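Local atomic coordinates of enoyl-CoA hydratase (Mycobacterium smegmatis, PDB entry 3PE8), a protein that probably catalyses the hydration of enoyl-CoA thioesters to 3-hydroxyacyl-CoA, as a zinc-bound member of the enoyl-CoA hydratase/isomerase family. Residues P136-V142 with A220-E224; P145-G149 with R170-V174. One frame throughout, in Å; residues are numbered along the deposited sequence.

Contact 1. Residues P136-V142 with A220-E224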
loop_
_atom_site.group_PDB
_atom_site.type_symbol
_atom_site.label_atom_id
_atom_site.label_comp_id
_atom_site.label_asym_id
_atom_site.label_seq_id
_atom_site.Cartn_x
_atom_site.Cartn_y
_atom_site.Cartn_z
ATOM N N PRO A 136 4.223 -1.650 -22.566
ATOM C CA PRO A 136 3.342 -0.493 -22.387
ATOM C C PRO A 136 3.925 0.526 -21.400
ATOM O O PRO A 136 4.561 0.151 -20.411
ATOM C CB PRO A 136 2.057 -1.123 -21.814
ATOM C CG PRO A 136 2.515 -2.333 -21.128
ATOM C CD PRO A 136 3.669 -2.857 -21.943
ATOM N N THR A 137 3.735 1.816 -21.695
ATOM C CA THR A 137 4.170 2.885 -20.817
ATOM C C THR A 137 3.070 3.894 -20.500
ATOM O O THR A 137 3.304 4.863 -19.761
ATOM C CB THR A 137 5.393 3.652 -21.416
ATOM O OG1 THR A 137 5.004 4.335 -22.600
ATOM C CG2 THR A 137 6.543 2.670 -21.707
ATOM N N TRP A 138 1.857 3.668 -21.010
ATOM C CA TRP A 138 0.731 4.557 -20.747
ATOM C C TRP A 138 -0.358 3.844 -19.963
ATOM O O TRP A 138 -1.552 4.140 -20.092
ATOM C CB TRP A 138 0.130 5.091 -22.046
ATOM C CG TRP A 138 0.853 6.224 -22.702
ATOM C CD1 TRP A 138 2.062 6.767 -22.363
ATOM C CD2 TRP A 138 0.407 6.949 -23.867
ATOM N NE1 TRP A 138 2.390 7.797 -23.231
ATOM C CE2 TRP A 138 1.396 7.910 -24.170
ATOM C CE3 TRP A 138 -0.731 6.863 -24.685
ATOM C CZ2 TRP A 138 1.275 8.793 -25.241
ATOM C CZ3 TRP A 138 -0.842 7.726 -25.750
ATOM C CH2 TRP A 138 0.155 8.677 -26.025
ATOM N N GLY A 139 0.066 2.929 -19.120
ATOM C CA GLY A 139 -0.819 2.308 -18.152
ATOM C C GLY A 139 -1.603 1.079 -18.553
ATOM O O GLY A 139 -2.381 0.577 -17.721
ATOM N N LEU A 140 -1.385 0.554 -19.750
ATOM C CA LEU A 140 -2.167 -0.614 -20.154
ATOM C C LEU A 140 -2.092 -1.736 -19.117
ATOM O O LEU A 140 -3.092 -2.381 -18.803
ATOM C CB LEU A 140 -1.740 -1.115 -21.515
ATOM C CG LEU A 140 -2.680 -2.123 -22.188
ATOM C CD1 LEU A 140 -2.672 -1.942 -23.665
ATOM C CD2 LEU A 140 -2.187 -3.532 -21.755
ATOM N N SER A 141 -0.899 -2.042 -18.606
ATOM C CA SER A 141 -0.737 -3.221 -17.757
ATOM C C SER A 141 -1.333 -3.044 -16.350
ATOM O O SER A 141 -1.522 -4.019 -15.615
ATOM C CB SER A 141 0.728 -3.666 -17.706
ATOM O OG SER A 141 1.586 -2.708 -17.136
ATOM N N VAL A 142 -1.663 -1.806 -16.014
ATOM C CA VAL A 142 -2.342 -1.482 -14.769
ATOM C C VAL A 142 -3.853 -1.357 -14.995
ATOM O O VAL A 142 -4.653 -1.978 -14.291
ATOM C CB VAL A 142 -1.801 -0.195 -14.164
ATOM C CG1 VAL A 142 -2.521 0.145 -12.851
ATOM C CG2 VAL A 142 -0.263 -0.383 -13.961
ATOM N N ALA A 220 1.854 0.316 -9.039
ATOM C CA ALA A 220 1.760 -0.473 -10.257
ATOM C C ALA A 220 2.288 0.247 -11.473
ATOM O O ALA A 220 2.935 -0.368 -12.344
ATOM C CB ALA A 220 0.263 -0.877 -10.487
ATOM N N LEU A 221 1.974 1.542 -11.580
ATOM C CA LEU A 221 2.477 2.349 -12.676
ATOM C C LEU A 221 4.001 2.452 -12.674
ATOM O O LEU A 221 4.634 2.445 -13.717
ATOM C CB LEU A 221 1.804 3.726 -12.680
ATOM C CG LEU A 221 0.333 3.685 -13.063
ATOM C CD1 LEU A 221 -0.379 4.958 -12.629
ATOM C CD2 LEU A 221 0.140 3.424 -14.578
ATOM N N TRP A 222 4.597 2.562 -11.495
ATOM C CA TRP A 222 6.049 2.519 -11.377
ATOM C C TRP A 222 6.609 1.193 -11.867
ATOM O O TRP A 222 7.549 1.167 -12.624
ATOM C CB TRP A 222 6.470 2.738 -9.930
ATOM C CG TRP A 222 7.991 2.788 -9.759
ATOM C CD1 TRP A 222 8.802 1.821 -9.203
ATOM C CD2 TRP A 222 8.887 3.817 -10.239
ATOM N NE1 TRP A 222 10.123 2.215 -9.254
ATOM C CE2 TRP A 222 10.196 3.425 -9.896
ATOM C CE3 TRP A 222 8.705 5.048 -10.891
ATOM C CZ2 TRP A 222 11.310 4.211 -10.190
ATOM C CZ3 TRP A 222 9.835 5.833 -11.183
ATOM C CH2 TRP A 222 11.111 5.399 -10.828
ATOM N N ALA A 223 6.006 0.083 -11.440
ATOM C CA ALA A 223 6.415 -1.225 -11.886
ATOM C C ALA A 223 6.333 -1.395 -13.402
ATOM O O ALA A 223 7.237 -1.969 -13.996
ATOM C CB ALA A 223 5.605 -2.310 -11.183
ATOM N N GLU A 224 5.273 -0.865 -14.003
ATOM C CA GLU A 224 5.100 -0.906 -15.458
ATOM C C GLU A 224 6.287 -0.122 -16.106
ATOM O O GLU A 224 6.908 -0.604 -17.084
ATOM C CB GLU A 224 3.756 -0.278 -15.867
ATOM C CG GLU A 224 3.619 -0.101 -17.379
ATOM C CD GLU A 224 2.358 0.556 -17.804
ATOM O OE1 GLU A 224 2.309 1.800 -17.868
ATOM O OE2 GLU A 224 1.401 -0.209 -18.080
HETATM O O HOH W 1 5.733 -2.034 -19.214
#

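Contact 2. Residues P145-G149 with R170-V174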
loop_
_atom_site.group_PDB
_atom_site.type_symbol
_atom_site.label_atom_id
_atom_site.label_comp_id
_atom_site.label_asym_id
_atom_site.label_seq_id
_atom_site.Cartn_x
_atom_site.Cartn_y
_atom_site.Cartn_z
ATOM N N PRO A 145 -6.235 -4.757 -16.571
ATOM C CA PRO A 145 -6.857 -5.668 -15.551
ATOM C C PRO A 145 -7.869 -4.973 -14.646
ATOM O O PRO A 145 -8.869 -5.565 -14.258
ATOM C CB PRO A 145 -5.673 -6.186 -14.738
ATOM C CG PRO A 145 -4.482 -5.744 -15.460
ATOM C CD PRO A 145 -4.772 -4.707 -16.450
ATOM N N GLN A 146 -7.612 -3.709 -14.310
ATOM C CA GLN A 146 -8.529 -2.916 -13.493
ATOM C C GLN A 146 -9.934 -2.816 -14.104
ATOM O O GLN A 146 -10.944 -2.851 -13.363
ATOM C CB GLN A 146 -7.946 -1.521 -13.270
ATOM C CG GLN A 146 -8.756 -0.609 -12.461
ATOM C CD GLN A 146 -8.211 0.794 -12.407
ATOM O OE1 GLN A 146 -7.774 1.340 -13.420
ATOM N NE2 GLN A 146 -8.212 1.391 -11.204
ATOM N N LYS A 147 -9.996 -2.664 -15.424
ATOM C CA LYS A 147 -11.268 -2.332 -16.110
ATOM C C LYS A 147 -11.914 -3.473 -16.888
ATOM O O LYS A 147 -13.118 -3.394 -17.180
ATOM C CB LYS A 147 -11.063 -1.057 -16.940
ATOM C CG LYS A 147 -10.656 0.115 -16.061
ATOM C CD LYS A 147 -10.662 1.479 -16.775
ATOM C CE LYS A 147 -10.283 2.591 -15.864
ATOM N NZ LYS A 147 -10.508 3.952 -16.488
ATOM N N VAL A 148 -11.165 -4.525 -17.242
ATOM C CA VAL A 148 -11.731 -5.678 -17.946
ATOM C C VAL A 148 -11.585 -6.990 -17.176
ATOM O O VAL A 148 -12.178 -7.996 -17.611
ATOM C CB VAL A 148 -11.124 -5.748 -19.367
ATOM C CG1 VAL A 148 -9.795 -6.566 -19.412
ATOM C CG2 VAL A 148 -12.098 -6.206 -20.465
ATOM N N GLY A 149 -10.848 -6.981 -16.061
ATOM C CA GLY A 149 -10.560 -8.166 -15.267
ATOM C C GLY A 149 -9.203 -8.780 -15.559
ATOM O O GLY A 149 -8.654 -8.624 -16.656
ATOM N N ARG A 170 -19.903 -6.866 -21.289
ATOM C CA ARG A 170 -20.015 -7.978 -20.309
ATOM C C ARG A 170 -18.915 -7.855 -19.264
ATOM O O ARG A 170 -19.146 -8.034 -18.058
ATOM C CB ARG A 170 -19.913 -9.311 -21.025
ATOM C CG ARG A 170 -19.979 -10.513 -20.082
ATOM C CD ARG A 170 -20.003 -11.817 -20.834
ATOM N NE ARG A 170 -18.726 -12.082 -21.487
ATOM C CZ ARG A 170 -18.557 -12.876 -22.554
ATOM N NH1 ARG A 170 -19.580 -13.503 -23.138
ATOM N NH2 ARG A 170 -17.341 -13.026 -23.060
ATOM N N ALA A 171 -17.711 -7.527 -19.721
ATOM C CA ALA A 171 -16.550 -7.458 -18.838
ATOM C C ALA A 171 -16.456 -6.219 -17.979
ATOM O O ALA A 171 -15.681 -6.216 -17.011
ATOM C CB ALA A 171 -15.237 -7.580 -19.665
ATOM N N GLY A 172 -17.176 -5.150 -18.327
ATOM C CA GLY A 172 -17.135 -3.886 -17.591
ATOM C C GLY A 172 -16.220 -2.809 -18.135
ATOM O O GLY A 172 -16.033 -1.765 -17.512
ATOM N N LEU A 173 -15.649 -3.061 -19.306
ATOM C CA LEU A 173 -14.768 -2.088 -19.908
ATOM C C LEU A 173 -15.531 -0.868 -20.426
ATOM O O LEU A 173 -14.980 0.220 -20.439
ATOM C CB LEU A 173 -13.931 -2.729 -21.033
ATOM C CG LEU A 173 -12.973 -1.855 -21.799
ATOM C CD1 LEU A 173 -11.889 -1.184 -20.938
ATOM C CD2 LEU A 173 -12.294 -2.663 -22.954
ATOM N N VAL A 174 -16.758 -1.084 -20.894
ATOM C CA VAL A 174 -17.629 -0.008 -21.357
ATOM C C VAL A 174 -18.936 -0.079 -20.590
ATOM O O VAL A 174 -19.344 -1.146 -20.060
ATOM C CB VAL A 174 -17.889 -0.026 -22.882
ATOM C CG1 VAL A 174 -16.559 -0.012 -23.644
ATOM C CG2 VAL A 174 -18.763 -1.236 -23.296
#

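Contact 1. Residues P136-V142 with A220-E224
Glu224 projects from helix 199-234 into the turn that starts helix 140-148. Its chi1 and chi2 are both t, so the chain is extended. Chi3 of 88° turns the carboxylate so that each oxygen meets a different part of the turn. Glu224 OE1 accepts a hydrogen bond from Gly139 N at 2.8 Å. Glu224 OE2 accepts two from Ser141, from N at 3.0 Å and from OG at 2.7 Å. The p rotamer of Ser141 places its hydroxyl beside its own amide, so both donors reach one oxygen. Water 1 donates to Pro136 O and Glu224 O, 2.8 Å from each, and links the backbones. Beside this polar site, Val142, in the t rotamer, packs CG2 on Ala220 CB at 3.5 Å and on Leu221 CD2 at 3.9 Å. Gly139 has a phi of 88°, where a CB would be jammed against Trp138 O. Trp138 and Leu140 point away. Leu140 packs on the zinc ligand His129. Glu109, the other protein zinc ligand, accepts hydrogen bonds from Trp138 N and Leu140 N. The contact is thus a buried carboxylate that takes the amides of the N-cap residue Gly139 and of Ser141 at a helix start, beside the zinc site of a crotonase-family enzyme.

Contact 2. Residues P145-G149 with R170-V174
Val148, Lys147 and Leu173 have the most surface buried here. Val148 ends helix 140-148. Its CG2 lies 3.5 Å from Ala171 CB and 4.0 Å from Leu173 CB, so one methyl touches residues before and after Gly172. The CA atoms of Val148 and Leu173 are 5.1 Å apart, which brings the backbones close. Lys147 contributes its backbone and the base of its side chain. Lys147 CB lies 4.1 Å from Leu173 CD1. The rest of the chain is extended and leads away, and NZ bonds to Leu112 O. Lys147 O faces the turn after helix 165-171. Lys147 O makes a CA-H...O contact with Leu173 CA at 3.4 Å. Leu173 N is 3.3 Å from Lys147 O, but the angle is too poor for a hydrogen bond. No hydrogen bond joins the two segments, and the fit rests on close apolar and backbone contacts. Gly172 turns the chain with a phi of 97°, and a side chain there would be jammed against the carbonyl of Ala171. Leu163 of strand 163-164 packs on both Val148 and Leu173. Leu173 also packs on Phe125 of strand 124-126. The contact joins two helix ends in the crotonase-type domain: one passes through Gly149 into helix 150-159, and the other closes in a Schellman motif at Gly172.

How the contacts relate
Helix 140-148 serves both contacts. Contact 1 holds its start and contact 2 its end, with centres about 16 Å apart. They touch where Leu140 O lies 3.7 Å from Pro145 CD. Both segments of contact 2 fall in the sequence between the two segments of contact 1. Contact 1 is the one beside the metal: the Pro136 side chain comes within about 5 Å of the zinc ion at its nearest atoms. In contact 2, the Lys147 side chain stays about 10 Å from that of Glu109 at their nearest atoms. Both contacts also reach the same neighbouring subunit of the six-chain assembly, where Tyr209 of that subunit packs on Leu140 and on Pro145.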